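Local coordinates for protein lipase (Acinetobacter baumannii, PDB 4OPM) that probably hydrolyses ester bonds of lipids, as a putative triacylglycerol lipase of the alpha/beta hydrolase fold, at residues G147-A152 against K246-E251; Y162-L167 against K209-L214. All blocks are in the same frame, centred on the assembly; numbering follows the deposited sequence. Where two conformers were deposited one is given.

Contact 1: residues G147-A152 against K246-E251; sequences GIFRSA and KIINVE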
# COMPACT_ATOMS: atom_id res chain seq x y z
N GLY A 147 -0.29 3.06 11.67
CA GLY A 147 -0.45 2.41 12.96
C GLY A 147 -0.74 3.46 14.00
O GLY A 147 -0.98 4.62 13.65
N ILE A 148 -0.70 3.09 15.27
CA ILE A 148 -0.97 4.04 16.36
C ILE A 148 0.26 4.01 17.25
O ILE A 148 0.51 3.03 17.94
CB ILE A 148 -2.31 3.77 17.11
CG1 ILE A 148 -3.46 3.48 16.10
CG2 ILE A 148 -2.63 4.98 17.97
CD1 ILE A 148 -4.86 3.10 16.72
N PHE A 149 1.06 5.09 17.17
CA PHE A 149 2.39 5.14 17.75
C PHE A 149 2.59 6.15 18.87
O PHE A 149 2.10 7.27 18.78
CB PHE A 149 3.38 5.47 16.61
CG PHE A 149 3.26 4.59 15.38
CD1 PHE A 149 3.71 3.28 15.40
CD2 PHE A 149 2.71 5.09 14.20
CE1 PHE A 149 3.60 2.46 14.26
CE2 PHE A 149 2.60 4.27 13.06
CZ PHE A 149 3.04 2.96 13.10
N ARG A 150 3.42 5.77 19.86
CA ARG A 150 3.82 6.66 20.95
C ARG A 150 4.80 7.71 20.43
O ARG A 150 4.83 8.82 20.95
CB ARG A 150 4.47 5.88 22.10
CG ARG A 150 3.49 4.99 22.84
CD ARG A 150 4.10 4.38 24.09
NE ARG A 150 3.53 3.05 24.34
CZ ARG A 150 2.36 2.83 24.93
NH1 ARG A 150 1.61 3.84 25.35
NH2 ARG A 150 1.92 1.59 25.09
N SER A 151 5.61 7.34 19.41
CA SER A 151 6.65 8.22 18.85
C SER A 151 6.12 9.13 17.73
O SER A 151 6.90 9.86 17.11
CB SER A 151 7.85 7.39 18.38
OG SER A 151 7.53 6.58 17.27
N ALA A 152 4.77 9.11 17.50
CA ALA A 152 4.08 9.93 16.50
C ALA A 152 4.44 11.40 16.71
O ALA A 152 4.35 11.91 17.84
CB ALA A 152 2.58 9.74 16.61
N LYS A 246 6.98 13.08 5.69
CA LYS A 246 6.23 14.16 6.36
C LYS A 246 4.91 13.68 6.95
O LYS A 246 4.30 14.39 7.76
CB LYS A 246 5.91 15.27 5.33
CG LYS A 246 7.12 16.10 4.91
CD LYS A 246 6.72 17.04 3.79
CE LYS A 246 7.86 17.93 3.39
NZ LYS A 246 7.54 18.70 2.15
N ILE A 247 4.42 12.53 6.48
CA ILE A 247 3.12 11.98 6.87
C ILE A 247 3.26 11.17 8.16
O ILE A 247 2.48 11.38 9.09
CB ILE A 247 2.49 11.15 5.71
CG1 ILE A 247 2.51 11.92 4.35
CG2 ILE A 247 1.07 10.66 6.06
CD1 ILE A 247 1.86 13.32 4.34
N ILE A 248 4.20 10.22 8.18
CA ILE A 248 4.50 9.34 9.31
C ILE A 248 5.99 9.49 9.56
O ILE A 248 6.80 9.01 8.74
CB ILE A 248 4.04 7.88 9.06
CG1 ILE A 248 2.57 7.82 8.51
CG2 ILE A 248 4.17 7.05 10.35
CD1 ILE A 248 2.09 6.45 8.05
N ASN A 249 6.37 10.18 10.65
CA ASN A 249 7.77 10.49 10.96
C ASN A 249 8.61 9.23 11.14
O ASN A 249 8.15 8.25 11.75
CB ASN A 249 7.90 11.42 12.18
CG ASN A 249 7.17 10.92 13.40
OD1 ASN A 249 5.94 10.77 13.40
ND2 ASN A 249 7.92 10.66 14.46
N VAL A 250 9.86 9.29 10.66
CA VAL A 250 10.83 8.20 10.62
C VAL A 250 11.05 7.50 11.99
O VAL A 250 11.32 6.30 12.00
CB VAL A 250 12.17 8.68 9.97
CG1 VAL A 250 12.90 9.70 10.85
CG2 VAL A 250 13.08 7.50 9.61
N GLU A 251 10.89 8.21 13.13
CA GLU A 251 11.08 7.62 14.48
C GLU A 251 10.18 6.41 14.72
O GLU A 251 10.53 5.49 15.46
CB GLU A 251 10.82 8.67 15.59
CG GLU A 251 11.92 9.73 15.67
CD GLU A 251 11.91 10.81 14.62
OE1 GLU A 251 10.87 11.00 13.93
OE2 GLU A 251 12.96 11.47 14.46
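Asn249 reaches Ser151 because its CG stands between its own backbone N and carbonyl carbon (chi1 53°), and Phe149 meets Ile248 with its CG turned beside the backbone N (chi1 -51°). From there the flat amide of Asn249 works as a two-sided clamp. Its ND2 gives one nearly straight hydrogen bond, 3.0 Å long, to the backbone O of Ser151; the donor is tilted 27° from that carbonyl's plane, while the acceptor lies almost in the amide plane. The second N-H of ND2 goes to OE1 of Glu251, also at 3.0 Å, meeting the carboxylate on its anti side, so both amide protons are used. The other end of the group, OD1, accepts from the backbone N of Asn153. Asn249 OD1 also rests 3.7 Å from Ala152 C. With all these partners the rotation of the amide is fixed, and a buried polar side chain is satisfied. The CB of Glu251 faces the 147-152 loop, while its carboxylate end leads away. Ser151 OG lies 3.7 Å from Glu251 O, but its hydrogen-bond partner is Glu255 OE1. The apolar part is a single approach: CE2 of the Phe149 ring comes obliquely to 4.2 Å from CG2 of Ile248, the two side chains crossing at about a right angle. Both loops follow neighbouring parallel strands of the central sheet, 137-143 and 237-242. Ile248 also touches His274, which with Ser120 and Asp245 forms an arrangement consistent with the catalytic triad of this fold, and Asp245 OD1 accepts from the backbone N of Ile247 and Ile248. Helix 251-259 packs against Phe149 and Ser151, helix 155-158 against Ile248 and Asn249, and Phe226 of helix 223-231 meets the Phe149 ring edge-to-face.

Contact 2: residues Y162-L167 against K209-L214; sequences YLKQLL and KLVDQL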
# COMPACT_ATOMS: atom_id res chain seq x y z
N TYR A 162 -6.51 16.29 10.00
CA TYR A 162 -5.60 16.94 9.06
C TYR A 162 -5.40 16.10 7.78
O TYR A 162 -4.97 16.65 6.76
CB TYR A 162 -4.26 17.28 9.71
CG TYR A 162 -4.32 18.55 10.52
CD1 TYR A 162 -4.70 18.54 11.86
CD2 TYR A 162 -4.03 19.78 9.93
CE1 TYR A 162 -4.76 19.71 12.60
CE2 TYR A 162 -4.09 20.96 10.67
CZ TYR A 162 -4.44 20.92 12.00
OH TYR A 162 -4.49 22.09 12.73
N LEU A 163 -5.77 14.79 7.80
CA LEU A 163 -5.75 13.94 6.61
C LEU A 163 -6.71 14.50 5.53
O LEU A 163 -6.51 14.25 4.35
CB LEU A 163 -6.10 12.47 6.92
CG LEU A 163 -5.08 11.66 7.73
CD1 LEU A 163 -5.64 10.29 8.07
CD2 LEU A 163 -3.74 11.51 6.98
N LYS A 164 -7.72 15.31 5.95
CA LYS A 164 -8.65 15.94 5.00
C LYS A 164 -7.94 16.93 4.07
O LYS A 164 -8.40 17.14 2.95
CB LYS A 164 -9.80 16.64 5.74
CG LYS A 164 -10.75 15.65 6.39
CD LYS A 164 -11.80 16.37 7.23
CE LYS A 164 -12.73 15.41 7.92
NZ LYS A 164 -13.75 14.87 6.98
N GLN A 165 -6.80 17.53 4.53
CA GLN A 165 -6.01 18.49 3.72
C GLN A 165 -5.28 17.79 2.57
O GLN A 165 -4.82 18.45 1.64
CB GLN A 165 -4.98 19.22 4.60
CG GLN A 165 -5.60 20.05 5.74
CD GLN A 165 -4.61 20.90 6.48
OE1 GLN A 165 -3.39 20.70 6.43
NE2 GLN A 165 -5.12 21.85 7.24
N LEU A 166 -5.17 16.45 2.65
CA LEU A 166 -4.47 15.64 1.66
C LEU A 166 -5.43 15.06 0.60
O LEU A 166 -4.98 14.39 -0.34
CB LEU A 166 -3.70 14.50 2.36
CG LEU A 166 -2.63 14.94 3.39
CD1 LEU A 166 -1.96 13.73 4.00
CD2 LEU A 166 -1.61 15.88 2.78
N LEU A 167 -6.74 15.32 0.75
CA LEU A 167 -7.78 14.86 -0.19
C LEU A 167 -7.66 15.58 -1.52
O LEU A 167 -7.48 16.80 -1.55
CB LEU A 167 -9.17 15.14 0.41
CG LEU A 167 -9.88 14.02 1.13
CD1 LEU A 167 -9.02 13.37 2.22
CD2 LEU A 167 -11.17 14.51 1.72
N LYS A 209 -15.02 9.01 2.83
CA LYS A 209 -15.62 8.00 3.72
C LYS A 209 -14.51 7.21 4.44
O LYS A 209 -14.62 6.98 5.65
CB LYS A 209 -16.55 7.05 2.94
CG LYS A 209 -17.85 7.71 2.52
CD LYS A 209 -18.71 6.79 1.66
CE LYS A 209 -20.08 7.38 1.47
NZ LYS A 209 -20.92 6.51 0.60
N LEU A 210 -13.45 6.82 3.70
CA LEU A 210 -12.29 6.10 4.23
C LEU A 210 -11.63 6.93 5.34
O LEU A 210 -11.39 6.41 6.44
CB LEU A 210 -11.28 5.81 3.10
CG LEU A 210 -11.56 4.57 2.26
CD1 LEU A 210 -11.08 4.76 0.83
CD2 LEU A 210 -10.88 3.35 2.86
N VAL A 211 -11.39 8.23 5.07
CA VAL A 211 -10.77 9.17 6.02
C VAL A 211 -11.65 9.31 7.27
O VAL A 211 -11.13 9.24 8.38
CB VAL A 211 -10.47 10.53 5.35
CG1 VAL A 211 -10.17 11.62 6.38
CG2 VAL A 211 -9.31 10.38 4.37
N ASP A 212 -12.98 9.48 7.10
CA ASP A 212 -13.86 9.62 8.27
C ASP A 212 -13.79 8.39 9.17
O ASP A 212 -13.79 8.54 10.40
CB ASP A 212 -15.30 9.89 7.82
CG ASP A 212 -15.50 11.30 7.28
OD1 ASP A 212 -14.74 12.21 7.71
OD2 ASP A 212 -16.47 11.51 6.53
N GLN A 213 -13.70 7.19 8.56
CA GLN A 213 -13.60 5.90 9.26
C GLN A 213 -12.27 5.82 10.01
O GLN A 213 -12.21 5.29 11.12
CB GLN A 213 -13.74 4.73 8.26
CG GLN A 213 -15.12 4.57 7.64
CD GLN A 213 -16.15 4.07 8.61
OE1 GLN A 213 -16.17 2.89 8.98
NE2 GLN A 213 -17.05 4.95 9.02
N LEU A 214 -11.18 6.34 9.38
CA LEU A 214 -9.84 6.35 9.98
C LEU A 214 -9.82 7.26 11.21
O LEU A 214 -9.25 6.88 12.24
CB LEU A 214 -8.81 6.86 8.96
CG LEU A 214 -8.11 5.83 8.14
CD1 LEU A 214 -7.17 6.53 7.16
CD2 LEU A 214 -7.30 4.88 9.04
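Lys164 runs across to Val211 and Asp212 and changes character on the way. Its CB leads to CG, which, beside the backbone N, makes an apolar contact with CG1 of Val211 at 4.1 Å. CD continues the extended chain, and CE comes within 3.8 Å of Asp212 OD1. The bend comes at the last torsion (chi4 -77°), which places NZ 2.9 Å from that same OD1. In this salt bridge OD1 is met on its syn side, 17° out of the carboxylate plane, with the two side chains crossing at about a right angle. NZ also donates to OE1 of Gln208, one turn back on the helix, so the ammonium is held by two oxygens of one helix face. Beside this salt bridge Val211 supplies the centre. Its CG1, already against Lys164, lies 4.2 Å from Leu163 CB. In one of the two conformers of Leu167, CD1 comes to 3.7 Å from Val211 CG2, a contact that is doubtful for the other. Farther along the helix Leu214 offers CD1 to Leu163 CD1, again at 4.2 Å. Val211 is buried and also touches Leu53, while Leu163 leans on Tyr156 of helix 155-158. The arrangement sets a 3-10 segment and the loop residue after it against the long helix 190-220, as an apolar patch centred on Val211 with a lysine-aspartate salt bridge beside it. Both pieces belong to the mostly helical insertion between strands 137-143 and 237-242, the place where alpha/beta hydrolases commonly carry the cap that lies over the active site.

Overall arrangement
The centres of contact 1 and contact 2 lie about 17 Å apart, and the two meet directly where Ile247 CD1 packs on Leu166 CD1 at 3.9 Å. Along the chain the order is 147-152, 162-167, 209-214, 246-251: contact 2 forms within the largely helical excursion that leaves the sheet after strand 137-143 and returns in strand 237-242, and contact 1 draws together the loops at its two ends. Helix 155-158 is shared, touching side chains of both. Contact 1 thus ties the insertion's base beside the probable triad residues, whereas contact 2 joins pieces within it, an organisation consistent with a cap over an alpha/beta hydrolase core.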